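Endoglucanase A (Clostridium acetobutylicum, PDB 3IK2) probably hydrolyses internal beta-1,4-glucosidic bonds of cellulose and related glucans, as a family 44 glycoside hydrolase with a TIM-like barrel. Local coordinates at residues Lys347-Glu358 with Gly378-Asn388. Numbering follows the deposited sequence.
Sequences KLSFSEYNYGGE and GVYFATYWECN
Strands 347-353 and 379-384 are the last two strands of the TIM-like barrel and pair in parallel through Phe350 and its neighbours. Phe350 N donates to Phe381 O (2.9 Å), and Phe350 O accepts from Thr383 N. Helix 361-376 makes the beta-alpha-beta crossover between them and covers Val379 and Ala382. Val379 CG2 meets the edge of the Phe350 ring, 3.9 Å from CE1. On the other face of the sheet, Ser349 OG lies 3.5 Å from Phe381 CD2 and is hydrogen-bonded to Asp275. Where the first strand turns its corner, Thr383 OG1 donates to Ser351 O (2.8 Å) from above the carbonyl plane.

At the C-terminal end of the strands, where TIM barrels carry their active sites, Glu352 runs alongside Trp385. Glu352 OE1 lies over one face of the indole, toward its rim; carboxylate and ring planes are 29° apart. OE2 forms a salt bridge with Arg36 and OE1 a hydrogen bond with Tyr279. Tyr384 CA makes a CH-pi contact over one face of the Tyr353 ring, 3.9 Å from the centroid. Asn354 swings CG away from its own backbone N (chi1 179°), and ND2 donates to Trp385 O (2.8 Å). ND2 also donates to Glu358 OE2. That oxygen also accepts from Cys387 N (3.0 Å), through its syn lone pair.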
loop_
_atom_site.group_PDB
_atom_site.type_symbol
_atom_site.label_atom_id
_atom_site.label_comp_id
_atom_site.label_asym_id
_atom_site.label_seq_id
_atom_site.Cartn_x
_atom_site.Cartn_y
_atom_site.Cartn_z
ATOM N N LYS A 347 -5.839 10.247 6.752
ATOM C CA LYS A 347 -5.016 9.925 5.596
ATOM C C LYS A 347 -5.475 8.666 4.860
ATOM O O LYS A 347 -6.233 7.865 5.394
ATOM C CB LYS A 347 -3.551 9.753 6.031
ATOM C CG LYS A 347 -2.972 10.977 6.683
ATOM C CD LYS A 347 -1.900 10.453 7.622
ATOM C CE LYS A 347 -1.165 11.526 8.352
ATOM N NZ LYS A 347 0.081 10.864 8.774
ATOM N N LEU A 348 -4.959 8.482 3.653
ATOM C CA LEU A 348 -5.360 7.361 2.813
ATOM C C LEU A 348 -4.170 6.462 2.608
ATOM O O LEU A 348 -3.108 6.925 2.205
ATOM C CB LEU A 348 -5.881 7.845 1.435
ATOM C CG LEU A 348 -6.309 6.795 0.405
ATOM C CD1 LEU A 348 -7.340 5.815 1.017
ATOM C CD2 LEU A 348 -6.861 7.525 -0.856
ATOM N N SER A 349 -4.375 5.176 2.854
ATOM C CA SER A 349 -3.325 4.164 2.674
ATOM C C SER A 349 -3.793 3.035 1.752
ATOM O O SER A 349 -4.980 2.655 1.770
ATOM C CB SER A 349 -2.900 3.623 4.033
ATOM O OG SER A 349 -2.150 2.430 3.919
ATOM N N PHE A 350 -2.874 2.547 0.907
ATOM C CA PHE A 350 -3.066 1.273 0.172
ATOM C C PHE A 350 -1.996 0.270 0.586
ATOM O O PHE A 350 -0.916 0.206 -0.011
ATOM C CB PHE A 350 -3.056 1.464 -1.351
ATOM C CG PHE A 350 -4.251 2.261 -1.879
ATOM C CD1 PHE A 350 -4.146 3.636 -2.113
ATOM C CD2 PHE A 350 -5.478 1.632 -2.129
ATOM C CE1 PHE A 350 -5.252 4.374 -2.575
ATOM C CE2 PHE A 350 -6.582 2.364 -2.598
ATOM C CZ PHE A 350 -6.470 3.740 -2.813
ATOM N N SER A 351 -2.293 -0.503 1.628
ATOM C CA SER A 351 -1.317 -1.436 2.194
ATOM C C SER A 351 -1.166 -2.754 1.439
ATOM O O SER A 351 -0.257 -3.520 1.732
ATOM C CB SER A 351 -1.598 -1.689 3.672
ATOM O OG SER A 351 -2.857 -2.292 3.813
ATOM N N GLU A 352 -2.067 -3.038 0.511
ATOM C CA GLU A 352 -1.838 -4.047 -0.526
ATOM C C GLU A 352 -2.417 -3.604 -1.872
ATOM O O GLU A 352 -3.497 -3.017 -1.925
ATOM C CB GLU A 352 -2.434 -5.395 -0.152
ATOM C CG GLU A 352 -1.741 -6.105 1.002
ATOM C CD GLU A 352 -2.430 -7.406 1.374
ATOM O OE1 GLU A 352 -2.965 -8.065 0.445
ATOM O OE2 GLU A 352 -2.417 -7.769 2.582
ATOM N N TYR A 353 -1.672 -3.887 -2.939
ATOM C CA TYR A 353 -2.089 -3.628 -4.320
ATOM C C TYR A 353 -1.075 -4.391 -5.179
ATOM O O TYR A 353 0.032 -4.695 -4.741
ATOM C CB TYR A 353 -2.102 -2.114 -4.670
ATOM C CG TYR A 353 -0.700 -1.522 -4.733
ATOM C CD1 TYR A 353 0.022 -1.505 -5.947
ATOM C CD2 TYR A 353 -0.083 -0.994 -3.584
ATOM C CE1 TYR A 353 1.322 -0.998 -6.007
ATOM C CE2 TYR A 353 1.236 -0.467 -3.647
ATOM C CZ TYR A 353 1.924 -0.492 -4.864
ATOM O OH TYR A 353 3.201 0.011 -4.932
ATOM N N ASN A 354 -1.449 -4.686 -6.405
ATOM C CA ASN A 354 -0.567 -5.344 -7.366
ATOM C C ASN A 354 -1.333 -5.256 -8.683
ATOM O O ASN A 354 -2.542 -5.516 -8.707
ATOM C CB ASN A 354 -0.310 -6.804 -6.941
ATOM C CG ASN A 354 0.579 -7.572 -7.906
ATOM O OD1 ASN A 354 0.158 -7.939 -8.990
ATOM N ND2 ASN A 354 1.791 -7.868 -7.489
ATOM N N TYR A 355 -0.615 -4.871 -9.749
ATOM C CA TYR A 355 -1.165 -4.667 -11.097
ATOM C C TYR A 355 -0.865 -5.829 -12.049
ATOM O O TYR A 355 -1.266 -5.793 -13.198
ATOM C CB TYR A 355 -0.780 -3.266 -11.679
ATOM C CG TYR A 355 -1.742 -2.219 -11.139
ATOM C CD1 TYR A 355 -1.565 -1.668 -9.859
ATOM C CD2 TYR A 355 -2.888 -1.851 -11.867
ATOM C CE1 TYR A 355 -2.472 -0.765 -9.334
ATOM C CE2 TYR A 355 -3.818 -0.956 -11.343
ATOM C CZ TYR A 355 -3.612 -0.430 -10.075
ATOM O OH TYR A 355 -4.525 0.447 -9.554
ATOM N N GLY A 356 -0.184 -6.859 -11.557
ATOM C CA GLY A 356 0.097 -8.065 -12.350
ATOM C C GLY A 356 1.175 -7.850 -13.388
ATOM O O GLY A 356 1.762 -6.760 -13.450
ATOM N N GLY A 357 1.438 -8.884 -14.211
ATOM C CA GLY A 357 2.499 -8.857 -15.235
ATOM C C GLY A 357 3.814 -8.214 -14.812
ATOM O O GLY A 357 4.368 -7.365 -15.518
ATOM N N GLU A 358 4.299 -8.665 -13.657
ATOM C CA GLU A 358 5.368 -8.065 -12.861
ATOM C C GLU A 358 6.703 -8.161 -13.567
ATOM O O GLU A 358 7.580 -7.344 -13.328
ATOM C CB GLU A 358 5.499 -8.804 -11.529
ATOM C CG GLU A 358 4.308 -8.692 -10.607
ATOM C CD GLU A 358 4.455 -9.592 -9.419
ATOM O OE1 GLU A 358 5.579 -10.131 -9.228
ATOM O OE2 GLU A 358 3.473 -9.739 -8.657
ATOM N N GLY A 378 -2.340 12.526 -3.132
ATOM C CA GLY A 378 -2.445 12.568 -1.667
ATOM C C GLY A 378 -2.619 11.221 -0.932
ATOM O O GLY A 378 -3.251 11.155 0.129
ATOM N N VAL A 379 -2.063 10.152 -1.486
ATOM C CA VAL A 379 -1.888 8.881 -0.720
ATOM C C VAL A 379 -0.699 9.023 0.236
ATOM O O VAL A 379 0.388 9.454 -0.163
ATOM C CB VAL A 379 -1.719 7.684 -1.687
ATOM C CG1 VAL A 379 -1.388 6.402 -0.977
ATOM C CG2 VAL A 379 -3.015 7.515 -2.519
ATOM N N TYR A 380 -0.913 8.675 1.503
ATOM C CA TYR A 380 0.105 8.798 2.530
ATOM C C TYR A 380 1.067 7.599 2.574
ATOM O O TYR A 380 2.239 7.740 2.912
ATOM C CB TYR A 380 -0.577 8.950 3.895
ATOM C CG TYR A 380 0.362 9.129 5.086
ATOM C CD1 TYR A 380 0.919 10.366 5.371
ATOM C CD2 TYR A 380 0.647 8.054 5.964
ATOM C CE1 TYR A 380 1.779 10.552 6.489
ATOM C CE2 TYR A 380 1.497 8.221 7.095
ATOM C CZ TYR A 380 2.059 9.484 7.339
ATOM O OH TYR A 380 2.903 9.707 8.427
ATOM N N PHE A 381 0.555 6.422 2.254
ATOM C CA PHE A 381 1.278 5.167 2.476
ATOM C C PHE A 381 0.803 4.146 1.438
ATOM O O PHE A 381 -0.399 4.033 1.150
ATOM C CB PHE A 381 1.009 4.672 3.910
ATOM C CG PHE A 381 1.822 3.439 4.322
ATOM C CD1 PHE A 381 3.005 3.582 5.054
ATOM C CD2 PHE A 381 1.375 2.146 4.009
ATOM C CE1 PHE A 381 3.760 2.438 5.451
ATOM C CE2 PHE A 381 2.118 1.010 4.389
ATOM C CZ PHE A 381 3.318 1.158 5.105
ATOM N N ALA A 382 1.737 3.403 0.864
ATOM C CA ALA A 382 1.351 2.294 0.008
ATOM C C ALA A 382 2.439 1.221 0.049
ATOM O O ALA A 382 3.617 1.542 0.059
ATOM C CB ALA A 382 1.120 2.777 -1.425
ATOM N N THR A 383 2.009 -0.029 0.101
ATOM C CA THR A 383 2.880 -1.176 0.122
ATOM C C THR A 383 2.376 -2.208 -0.922
ATOM O O THR A 383 1.246 -2.720 -0.862
ATOM C CB THR A 383 3.090 -1.779 1.556
ATOM O OG1 THR A 383 1.870 -1.780 2.299
ATOM C CG2 THR A 383 4.109 -0.976 2.356
ATOM N N TYR A 384 3.218 -2.426 -1.925
ATOM C CA TYR A 384 3.024 -3.424 -2.941
ATOM C C TYR A 384 3.003 -4.807 -2.279
ATOM O O TYR A 384 3.676 -5.018 -1.263
ATOM C CB TYR A 384 4.219 -3.292 -3.885
ATOM C CG TYR A 384 4.441 -4.426 -4.846
ATOM C CD1 TYR A 384 3.795 -4.438 -6.085
ATOM C CD2 TYR A 384 5.324 -5.456 -4.538
ATOM C CE1 TYR A 384 3.993 -5.451 -6.966
ATOM C CE2 TYR A 384 5.540 -6.485 -5.433
ATOM C CZ TYR A 384 4.870 -6.468 -6.653
ATOM O OH TYR A 384 5.060 -7.473 -7.579
ATOM N N TRP A 385 2.203 -5.719 -2.849
ATOM C CA TRP A 385 2.106 -7.114 -2.444
ATOM C C TRP A 385 2.498 -7.997 -3.646
ATOM O O TRP A 385 1.890 -7.899 -4.715
ATOM C CB TRP A 385 0.693 -7.507 -1.942
ATOM C CG TRP A 385 0.685 -8.911 -1.398
ATOM C CD1 TRP A 385 0.569 -10.075 -2.128
ATOM C CD2 TRP A 385 0.825 -9.322 -0.008
ATOM N NE1 TRP A 385 0.648 -11.172 -1.282
ATOM C CE2 TRP A 385 0.798 -10.739 0.016
ATOM C CE3 TRP A 385 0.950 -8.629 1.212
ATOM C CZ2 TRP A 385 0.923 -11.475 1.209
ATOM C CZ3 TRP A 385 1.072 -9.369 2.409
ATOM C CH2 TRP A 385 1.054 -10.772 2.390
ATOM N N GLU A 386 3.517 -8.834 -3.437
ATOM C CA GLU A 386 4.078 -9.740 -4.422
ATOM C C GLU A 386 3.123 -10.873 -4.778
ATOM O O GLU A 386 2.675 -11.604 -3.890
ATOM C CB GLU A 386 5.382 -10.335 -3.867
ATOM C CG GLU A 386 6.080 -11.331 -4.823
ATOM C CD GLU A 386 6.270 -10.778 -6.195
ATOM O OE1 GLU A 386 6.108 -11.545 -7.173
ATOM O OE2 GLU A 386 6.597 -9.570 -6.303
ATOM N N CYS A 387 2.802 -11.005 -6.073
ATOM C CA CYS A 387 1.910 -12.072 -6.537
ATOM C C CYS A 387 2.488 -13.067 -7.554
ATOM O O CYS A 387 1.726 -13.870 -8.103
ATOM C CB CYS A 387 0.629 -11.474 -7.102
ATOM S SG CYS A 387 -0.278 -10.508 -5.883
ATOM N N ASN A 388 3.795 -13.016 -7.827
ATOM C CA ASN A 388 4.374 -13.849 -8.867
ATOM C C ASN A 388 5.722 -14.495 -8.504
ATOM O O ASN A 388 6.641 -14.474 -9.310
ATOM C CB ASN A 388 4.530 -13.026 -10.171
ATOM C CG ASN A 388 4.575 -13.907 -11.432
ATOM O OD1 ASN A 388 4.097 -15.053 -11.429
ATOM N ND2 ASN A 388 5.135 -13.358 -12.515
HETATM O O HOH W 1 -3.455 10.574 2.627
#